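Local coordinates for protein extracellular sialidase/neuraminidase, putative (Aspergillus fumigatus, PDB 2XZI) that probably hydrolyses terminal sialic acid residues from glycoconjugates, preferring deaminoneuraminic acid (KDN), as an exo-acting sialidase of beta-propeller fold, at residues V220-I232 with R252-F265. Sequence-based numbering, arbitrary orientation. Where two conformers were deposited one is given.
Sequences VQRLSGAGAEGTI and RMVARGTLEGFGAF. With KDM (deamino-alpha-neuraminic acid), chain C.
Phe265 and Phe262 carry the apolar part of this contact, against Leu223 to Ala226 of segment 220-232. The Phe265 ring is sandwiched: Ala226 CA makes a CH-pi contact over one face, 3.8 Å from the ring centroid, while Ala255 CB sits over the opposite face. Ala226 CB reaches Phe265 CZ at 3.6 Å, and the type II turn from Leu223 to Ala226 brings Ser224 O to the ring edge. Water bridges that carbonyl to Phe265 N. Phe262 takes Leu223 CD2 against its CD1 at 3.4 Å, and Gly257 CA lies over the centre of one ring face.

Gln221 supplies the direct polar link. Its extended side chain, with CG anti to the backbone N (chi1 176°), carries NE2 to Thr258 O at 3.0 Å, in the carbonyl plane and on a lone pair. The amide stands 79° from the Phe262 ring; with Asn206 ND2 hydrogen-bonded to OE1, both ends of the amide are held and its rotation is set. Thr258 O also accepts from Gly261 N within the type I turn.

Farther along, a second water joins Glu229 O to Arg252 NH2, while Arg252 NE is hydrogen-bonded to Asn243 OD1 and NH1 forms a salt bridge with Asp273. Beside the bound sugar, Glu229 OE1 forms a salt bridge with Arg245, and OE2 is hydrogen-bonded to Tyr338 OH. The contact thus joins two neighbouring blades of the propeller: strand 217-222 ends one antiparallel sheet, and 230-234, 240-244, 250-258 and 261-268 belong to the next.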
ATOM      1  N   VAL A 220      16.134   1.391 -13.320  1.00  8.75           N
ATOM      2  CA  VAL A 220      14.841   2.010 -13.593  1.00  8.51           C
ATOM      3  C   VAL A 220      14.315   1.602 -14.961  1.00  8.65           C
ATOM      4  O   VAL A 220      15.027   1.712 -15.971  1.00  8.98           O
ATOM      5  CB  VAL A 220      14.932   3.544 -13.542  1.00  7.91           C
ATOM      6  CG1 VAL A 220      13.590   4.172 -13.922  1.00  8.23           C
ATOM      7  CG2 VAL A 220      15.386   4.014 -12.171  1.00  8.87           C
ATOM      8  N   GLN A 221      13.069   1.156 -14.987  1.00  8.29           N
ATOM      9  CA  GLN A 221      12.343   0.911 -16.220  1.00  8.01           C
ATOM     10  C   GLN A 221      11.332   2.040 -16.401  1.00  7.53           C
ATOM     11  O   GLN A 221      10.303   2.101 -15.694  1.00  7.36           O
ATOM     12  CB  GLN A 221      11.647  -0.447 -16.170  1.00  8.07           C
ATOM     13  CG  GLN A 221      10.796  -0.720 -17.390  1.00  9.17           C
ATOM     14  CD  GLN A 221      10.009  -2.012 -17.287  1.00  9.44           C
ATOM     15  OE1 GLN A 221       9.377  -2.298 -16.266  1.00  8.88           O
ATOM     16  NE2 GLN A 221      10.000  -2.786 -18.369  1.00 11.70           N
ATOM     17  N   ARG A 222      11.628   2.967 -17.302  1.00  7.65           N
ATOM     18  CA  ARG A 222      10.716   4.094 -17.530  1.00  8.05           C
ATOM     19  C   ARG A 222       9.468   3.633 -18.265  1.00  8.17           C
ATOM     20  O   ARG A 222       9.535   2.778 -19.148  1.00  8.65           O
ATOM     21  CB  ARG A 222      11.391   5.222 -18.320  1.00  8.09           C
ATOM     22  CG  ARG A 222      12.615   5.852 -17.655  1.00  8.26           C
ATOM     23  CD  ARG A 222      12.267   6.613 -16.372  1.00  9.30           C
ATOM     24  NE  ARG A 222      11.570   7.886 -16.594  1.00  9.51           N
ATOM     25  CZ  ARG A 222      12.177   9.040 -16.898  1.00  8.08           C
ATOM     26  NH1 ARG A 222      13.488   9.098 -17.086  1.00  8.85           N
ATOM     27  NH2 ARG A 222      11.468  10.135 -17.038  1.00  7.51           N
ATOM     28  N   LEU A 223       8.333   4.197 -17.871  1.00  7.87           N
ATOM     29  CA  LEU A 223       7.041   3.853 -18.451  1.00  8.80           C
ATOM     30  C   LEU A 223       6.294   5.052 -18.957  1.00  9.88           C
ATOM     31  O   LEU A 223       5.939   5.934 -18.169  1.00 11.84           O
ATOM     32  CB  LEU A 223       6.134   3.184 -17.422  1.00  8.42           C
ATOM     33  CG  LEU A 223       6.656   1.941 -16.727  1.00  7.75           C
ATOM     34  CD1 LEU A 223       5.773   1.625 -15.502  1.00  9.82           C
ATOM     35  CD2 LEU A 223       6.737   0.775 -17.696  1.00 10.83           C
ATOM     36  N   SER A 224       5.932   4.992 -20.237  1.00 10.48           N
ATOM     37  CA  SER A 224       5.152   6.042 -20.866  0.50 10.32           C
ATOM     38  C   SER A 224       3.666   5.896 -20.526  1.00  9.74           C
ATOM     39  O   SER A 224       3.053   4.856 -20.776  1.00 10.68           O
ATOM     40  CB  SER A 224       5.385   6.016 -22.382  0.50 10.58           C
ATOM     41  OG  SER A 224       4.658   7.043 -23.030  0.50 11.32           O
ATOM     42  N   GLY A 225       3.104   6.944 -19.944  1.00  9.66           N
ATOM     43  CA  GLY A 225       1.692   6.959 -19.583  1.00  9.56           C
ATOM     44  C   GLY A 225       1.341   6.452 -18.192  1.00  9.97           C
ATOM     45  O   GLY A 225       0.157   6.391 -17.865  1.00 11.05           O
ATOM     46  N   ALA A 226       2.345   6.090 -17.388  1.00  9.98           N
ATOM     47  CA  ALA A 226       2.097   5.571 -16.035  1.00  9.34           C
ATOM     48  C   ALA A 226       1.630   6.671 -15.105  1.00  9.88           C
ATOM     49  O   ALA A 226       1.910   7.851 -15.319  1.00 11.28           O
ATOM     50  CB  ALA A 226       3.337   4.875 -15.466  1.00  9.38           C
ATOM     51  N   GLY A 227       0.914   6.278 -14.064  1.00  9.29           N
ATOM     52  CA  GLY A 227       0.503   7.220 -13.035  1.00  9.09           C
ATOM     53  C   GLY A 227       1.557   7.505 -11.979  1.00  8.33           C
ATOM     54  O   GLY A 227       2.686   6.982 -12.031  1.00  8.05           O
ATOM     55  N   ALA A 228       1.188   8.359 -11.033  1.00  7.59           N
ATOM     56  CA  ALA A 228       2.017   8.634  -9.871  1.00  7.38           C
ATOM     57  C   ALA A 228       1.959   7.479  -8.868  1.00  7.51           C
ATOM     58  O   ALA A 228       2.975   7.147  -8.275  1.00  7.48           O
ATOM     59  CB  ALA A 228       1.587   9.942  -9.211  1.00  8.35           C
ATOM     60  N   GLU A 229       0.775   6.896  -8.665  1.00  6.65           N
ATOM     61  CA  GLU A 229       0.584   5.813  -7.693  1.00  6.45           C
ATOM     62  C   GLU A 229       0.207   4.536  -8.410  1.00  6.27           C
ATOM     63  O   GLU A 229      -0.939   4.354  -8.826  1.00  6.92           O
ATOM     64  CB  GLU A 229      -0.485   6.171  -6.653  1.00  7.30           C
ATOM     65  CG  GLU A 229      -0.084   7.258  -5.681  1.00  6.47           C
ATOM     66  CD  GLU A 229      -1.150   7.576  -4.642  1.00  7.14           C
ATOM     67  OE1 GLU A 229      -2.328   7.153  -4.811  1.00  8.73           O
ATOM     68  OE2 GLU A 229      -0.770   8.209  -3.630  1.00  8.66           O
ATOM     69  N   GLY A 230       1.195   3.672  -8.596  1.00  6.02           N
ATOM     70  CA  GLY A 230       1.009   2.443  -9.331  1.00  6.19           C
ATOM     71  C   GLY A 230       0.992   1.189  -8.492  1.00  5.59           C
ATOM     72  O   GLY A 230       1.479   1.179  -7.356  1.00  5.42           O
ATOM     73  N   THR A 231       0.407   0.149  -9.073  1.00  5.14           N
ATOM     74  CA  THR A 231       0.432  -1.221  -8.552  1.00  6.01           C
ATOM     75  C   THR A 231       0.995  -2.124  -9.636  1.00  5.87           C
ATOM     76  O   THR A 231       0.880  -1.821 -10.824  1.00  5.55           O
ATOM     77  CB  THR A 231      -0.960  -1.766  -8.102  1.00  5.85           C
ATOM     78  OG1 THR A 231      -1.755  -2.168  -9.236  1.00  7.76           O
ATOM     79  CG2 THR A 231      -1.730  -0.746  -7.266  1.00  6.45           C
ATOM     80  N   ILE A 232       1.620  -3.217  -9.213  1.00  5.92           N
ATOM     81  CA  ILE A 232       2.224  -4.188 -10.121  1.00  6.49           C
ATOM     82  C   ILE A 232       1.844  -5.604  -9.702  1.00  6.36           C
ATOM     83  O   ILE A 232       1.780  -5.932  -8.498  1.00  6.48           O
ATOM     84  CB  ILE A 232       3.779  -4.014 -10.170  1.00  6.48           C
ATOM     85  CG1 ILE A 232       4.410  -4.814 -11.319  1.00  8.13           C
ATOM     86  CG2 ILE A 232       4.444  -4.398  -8.836  1.00  7.82           C
ATOM     87  CD1 ILE A 232       4.364  -4.129 -12.649  1.00  9.49           C
ATOM     88  N   ARG A 252      -9.469   2.763 -13.340  1.00  8.04           N
ATOM     89  CA  ARG A 252      -8.068   2.364 -13.235  1.00  7.73           C
ATOM     90  C   ARG A 252      -7.395   2.383 -14.606  1.00  8.50           C
ATOM     91  O   ARG A 252      -8.034   2.096 -15.630  1.00  8.90           O
ATOM     92  CB  ARG A 252      -7.956   0.965 -12.645  1.00  6.44           C
ATOM     93  CG  ARG A 252      -8.615   0.778 -11.293  1.00  6.62           C
ATOM     94  CD  ARG A 252      -7.997   1.616 -10.182  1.00  5.51           C
ATOM     95  NE  ARG A 252      -6.599   1.278  -9.918  1.00  5.40           N
ATOM     96  CZ  ARG A 252      -5.872   1.871  -8.982  1.00  5.85           C
ATOM     97  NH1 ARG A 252      -6.426   2.793  -8.188  1.00  5.97           N
ATOM     98  NH2 ARG A 252      -4.610   1.499  -8.802  1.00  6.82           N
ATOM     99  N   MET A 253      -6.121   2.756 -14.625  1.00  8.74           N
ATOM    100  CA  MET A 253      -5.333   2.792 -15.852  1.00  9.21           C
ATOM    101  C   MET A 253      -4.426   1.573 -15.899  1.00  9.03           C
ATOM    102  O   MET A 253      -3.598   1.377 -15.009  1.00  9.20           O
ATOM    103  CB  MET A 253      -4.523   4.091 -15.925  1.00 10.18           C
ATOM    104  CG  MET A 253      -5.371   5.364 -15.969  1.00 12.39           C
ATOM    105  SD  MET A 253      -6.414   5.474 -17.437  1.00 18.67           S
ATOM    106  CE  MET A 253      -5.182   5.844 -18.668  1.00 18.64           C
ATOM    107  N   VAL A 254      -4.578   0.747 -16.932  1.00  8.44           N
ATOM    108  CA  VAL A 254      -3.893  -0.540 -17.013  1.00  9.11           C
ATOM    109  C   VAL A 254      -2.926  -0.601 -18.189  1.00  9.34           C
ATOM    110  O   VAL A 254      -3.240  -0.131 -19.288  1.00 10.05           O
ATOM    111  CB  VAL A 254      -4.916  -1.740 -17.064  1.00  9.11           C
ATOM    112  CG1 VAL A 254      -4.239  -3.061 -17.407  1.00 10.92           C
ATOM    113  CG2 VAL A 254      -5.657  -1.850 -15.734  1.00 10.62           C
ATOM    114  N   ALA A 255      -1.744  -1.160 -17.948  1.00  8.58           N
ATOM    115  CA  ALA A 255      -0.813  -1.492 -19.020  1.00  8.58           C
ATOM    116  C   ALA A 255      -0.188  -2.842 -18.748  1.00  8.62           C
ATOM    117  O   ALA A 255      -0.053  -3.251 -17.577  1.00  8.51           O
ATOM    118  CB  ALA A 255       0.255  -0.431 -19.159  1.00  8.18           C
ATOM    119  N   ARG A 256       0.200  -3.537 -19.824  1.00  8.81           N
ATOM    120  CA  ARG A 256       0.806  -4.871 -19.727  1.00  9.07           C
ATOM    121  C   ARG A 256       2.157  -4.879 -20.412  1.00  8.85           C
ATOM    122  O   ARG A 256       2.385  -4.119 -21.362  1.00  9.78           O
ATOM    123  CB  ARG A 256      -0.118  -5.940 -20.313  1.00  9.40           C
ATOM    124  CG  ARG A 256      -1.337  -6.153 -19.457  1.00  9.65           C
ATOM    125  CD  ARG A 256      -2.375  -7.052 -20.155  1.00 10.75           C
ATOM    126  NE  ARG A 256      -3.574  -7.209 -19.337  1.00 10.26           N
ATOM    127  CZ  ARG A 256      -4.617  -6.380 -19.355  1.00 11.68           C
ATOM    128  NH1 ARG A 256      -4.636  -5.325 -20.167  1.00 11.23           N
ATOM    129  NH2 ARG A 256      -5.651  -6.610 -18.561  1.00 11.57           N
ATOM    130  N   GLY A 257       3.069  -5.696 -19.899  1.00  8.53           N
ATOM    131  CA  GLY A 257       4.407  -5.730 -20.443  1.00  9.04           C
ATOM    132  C   GLY A 257       5.265  -6.809 -19.842  1.00  8.19           C
ATOM    133  O   GLY A 257       4.764  -7.806 -19.273  1.00  8.60           O
ATOM    134  N   THR A 258       6.563  -6.624 -20.019  1.00  9.01           N
ATOM    135  CA  THR A 258       7.578  -7.519 -19.475  1.00  9.39           C
ATOM    136  C   THR A 258       8.741  -6.620 -19.044  1.00  9.16           C
ATOM    137  O   THR A 258       8.669  -5.391 -19.180  1.00  9.61           O
ATOM    138  CB  THR A 258       8.093  -8.509 -20.538  1.00  9.79           C
ATOM    139  OG1 THR A 258       8.800  -7.776 -21.540  1.00 10.95           O
ATOM    140  CG2 THR A 258       6.948  -9.307 -21.204  1.00 10.99           C
ATOM    141  N   LEU A 259       9.816  -7.226 -18.554  1.00 10.00           N
ATOM    142  CA  LEU A 259      11.026  -6.456 -18.241  1.00 10.82           C
ATOM    143  C   LEU A 259      11.682  -5.783 -19.452  1.00 12.16           C
ATOM    144  O   LEU A 259      12.540  -4.918 -19.295  1.00 12.73           O
ATOM    145  CB  LEU A 259      12.040  -7.317 -17.491  1.00 11.19           C
ATOM    146  CG  LEU A 259      11.638  -7.719 -16.070  1.00 10.79           C
ATOM    147  CD1 LEU A 259      12.715  -8.584 -15.468  1.00 11.53           C
ATOM    148  CD2 LEU A 259      11.381  -6.490 -15.198  1.00 13.95           C
ATOM    149  N   GLU A 260      11.249  -6.167 -20.649  1.00 13.38           N
ATOM    150  CA  GLU A 260      11.750  -5.544 -21.871  1.00 14.49           C
ATOM    151  C   GLU A 260      10.952  -4.321 -22.308  1.00 14.10           C
ATOM    152  O   GLU A 260      11.385  -3.583 -23.196  1.00 14.51           O
ATOM    153  CB  GLU A 260      11.792  -6.559 -23.014  1.00 14.83           C
ATOM    154  CG  GLU A 260      12.819  -7.669 -22.819  1.00 18.15           C
ATOM    155  CD  GLU A 260      12.706  -8.790 -23.857  1.00 22.07           C
ATOM    156  OE1 GLU A 260      11.780  -8.760 -24.701  1.00 26.74           O
ATOM    157  OE2 GLU A 260      13.539  -9.717 -23.811  1.00 25.28           O
ATOM    158  N   GLY A 261       9.777  -4.115 -21.713  1.00 13.23           N
ATOM    159  CA  GLY A 261       8.950  -2.967 -22.052  1.00 13.05           C
ATOM    160  C   GLY A 261       7.458  -3.173 -21.877  1.00 12.13           C
ATOM    161  O   GLY A 261       6.973  -4.312 -21.815  1.00 12.29           O
ATOM    162  N   PHE A 262       6.731  -2.058 -21.811  1.00 12.69           N
ATOM    163  CA  PHE A 262       5.287  -2.073 -21.664  1.00 12.56           C
ATOM    164  C   PHE A 262       4.584  -1.459 -22.846  1.00 13.26           C
ATOM    165  O   PHE A 262       5.128  -0.587 -23.524  1.00 13.95           O
ATOM    166  CB  PHE A 262       4.856  -1.299 -20.416  1.00 12.46           C
ATOM    167  CG  PHE A 262       4.957  -2.091 -19.148  1.00 10.78           C
ATOM    168  CD1 PHE A 262       6.190  -2.478 -18.638  1.00 10.08           C
ATOM    169  CD2 PHE A 262       3.803  -2.437 -18.453  1.00 10.16           C
ATOM    170  CE1 PHE A 262       6.261  -3.204 -17.450  1.00 10.11           C
ATOM    171  CE2 PHE A 262       3.877  -3.158 -17.275  1.00  8.91           C
ATOM    172  CZ  PHE A 262       5.088  -3.529 -16.773  1.00 10.32           C
ATOM    173  N   GLY A 263       3.355  -1.914 -23.065  1.00 12.92           N
ATOM    174  CA  GLY A 263       2.452  -1.270 -24.000  1.00 13.07           C
ATOM    175  C   GLY A 263       1.805  -0.060 -23.355  1.00 13.66           C
ATOM    176  O   GLY A 263       2.157   0.337 -22.226  1.00 14.25           O
ATOM    177  N   ALA A 264       0.836   0.512 -24.059  1.00 13.69           N
ATOM    178  CA  ALA A 264       0.159   1.716 -23.603  1.00 13.00           C
ATOM    179  C   ALA A 264      -0.740   1.491 -22.388  1.00 12.53           C
ATOM    180  O   ALA A 264      -1.303   0.408 -22.191  1.00 12.87           O
ATOM    181  CB  ALA A 264      -0.646   2.330 -24.732  1.00 13.69           C
ATOM    182  N   PHE A 265      -0.854   2.544 -21.585  1.00 12.24           N
ATOM    183  CA  PHE A 265      -1.867   2.607 -20.537  1.00 12.53           C
ATOM    184  C   PHE A 265      -3.210   3.002 -21.132  1.00 13.14           C
ATOM    185  O   PHE A 265      -3.283   3.899 -21.978  1.00 13.96           O
ATOM    186  CB  PHE A 265      -1.481   3.598 -19.442  1.00 11.87           C
ATOM    187  CG  PHE A 265      -0.481   3.050 -18.461  1.00 10.95           C
ATOM    188  CD1 PHE A 265       0.883   3.085 -18.749  1.00 11.46           C
ATOM    189  CD2 PHE A 265      -0.905   2.499 -17.241  1.00 10.81           C
ATOM    190  CE1 PHE A 265       1.831   2.569 -17.846  1.00 10.70           C
ATOM    191  CE2 PHE A 265       0.042   1.991 -16.334  1.00 10.12           C
ATOM    192  CZ  PHE A 265       1.401   2.027 -16.634  1.00 10.51           C
TER
HETATM  193  C2  KDM C 500      -3.298  11.674  -1.484  1.00 17.17           C
HETATM  194  C1  KDM C 500      -4.736  11.179  -1.569  1.00 15.48           C
HETATM  195  C3  KDM C 500      -2.545  10.960  -0.346  1.00 15.42           C
HETATM  196  C4  KDM C 500      -1.010  10.864  -0.586  1.00 13.71           C
HETATM  197  C5  KDM C 500      -0.473  11.793  -1.682  1.00 13.09           C
HETATM  198  C6  KDM C 500      -1.248  11.527  -2.997  1.00 15.14           C
HETATM  199  C7  KDM C 500      -0.954  12.564  -4.093  1.00 15.08           C
HETATM  200  C8  KDM C 500      -1.606  12.142  -5.423  1.00 16.09           C
HETATM  201  C9  KDM C 500      -1.364  13.184  -6.501  1.00 16.78           C
HETATM  202  O5  KDM C 500       0.957  11.625  -1.854  1.00 11.91           O
HETATM  203  O1A KDM C 500      -5.250  10.660  -0.550  1.00 14.82           O
HETATM  204  O1B KDM C 500      -5.302  11.353  -2.674  1.00 15.44           O
HETATM  205  O4  KDM C 500      -0.356  11.181   0.643  1.00 11.01           O
HETATM  206  O6  KDM C 500      -2.701  11.488  -2.805  1.00 17.01           O
HETATM  207  O7  KDM C 500      -1.472  13.832  -3.684  1.00 13.04           O
HETATM  208  O8  KDM C 500      -1.055  10.902  -5.888  1.00 16.52           O
HETATM  209  O9  KDM C 500       0.047  13.208  -6.771  1.00 17.94           O
HETATM  210  O2  KDM C 500      -3.412  13.074  -1.201  1.00 17.19           O
HETATM  211  O   HOH W   1       0.515   4.960 -22.213  1.00 20.62           O
HETATM  212  O   HOH W   2      -2.626   2.732  -7.001  1.00  6.40           O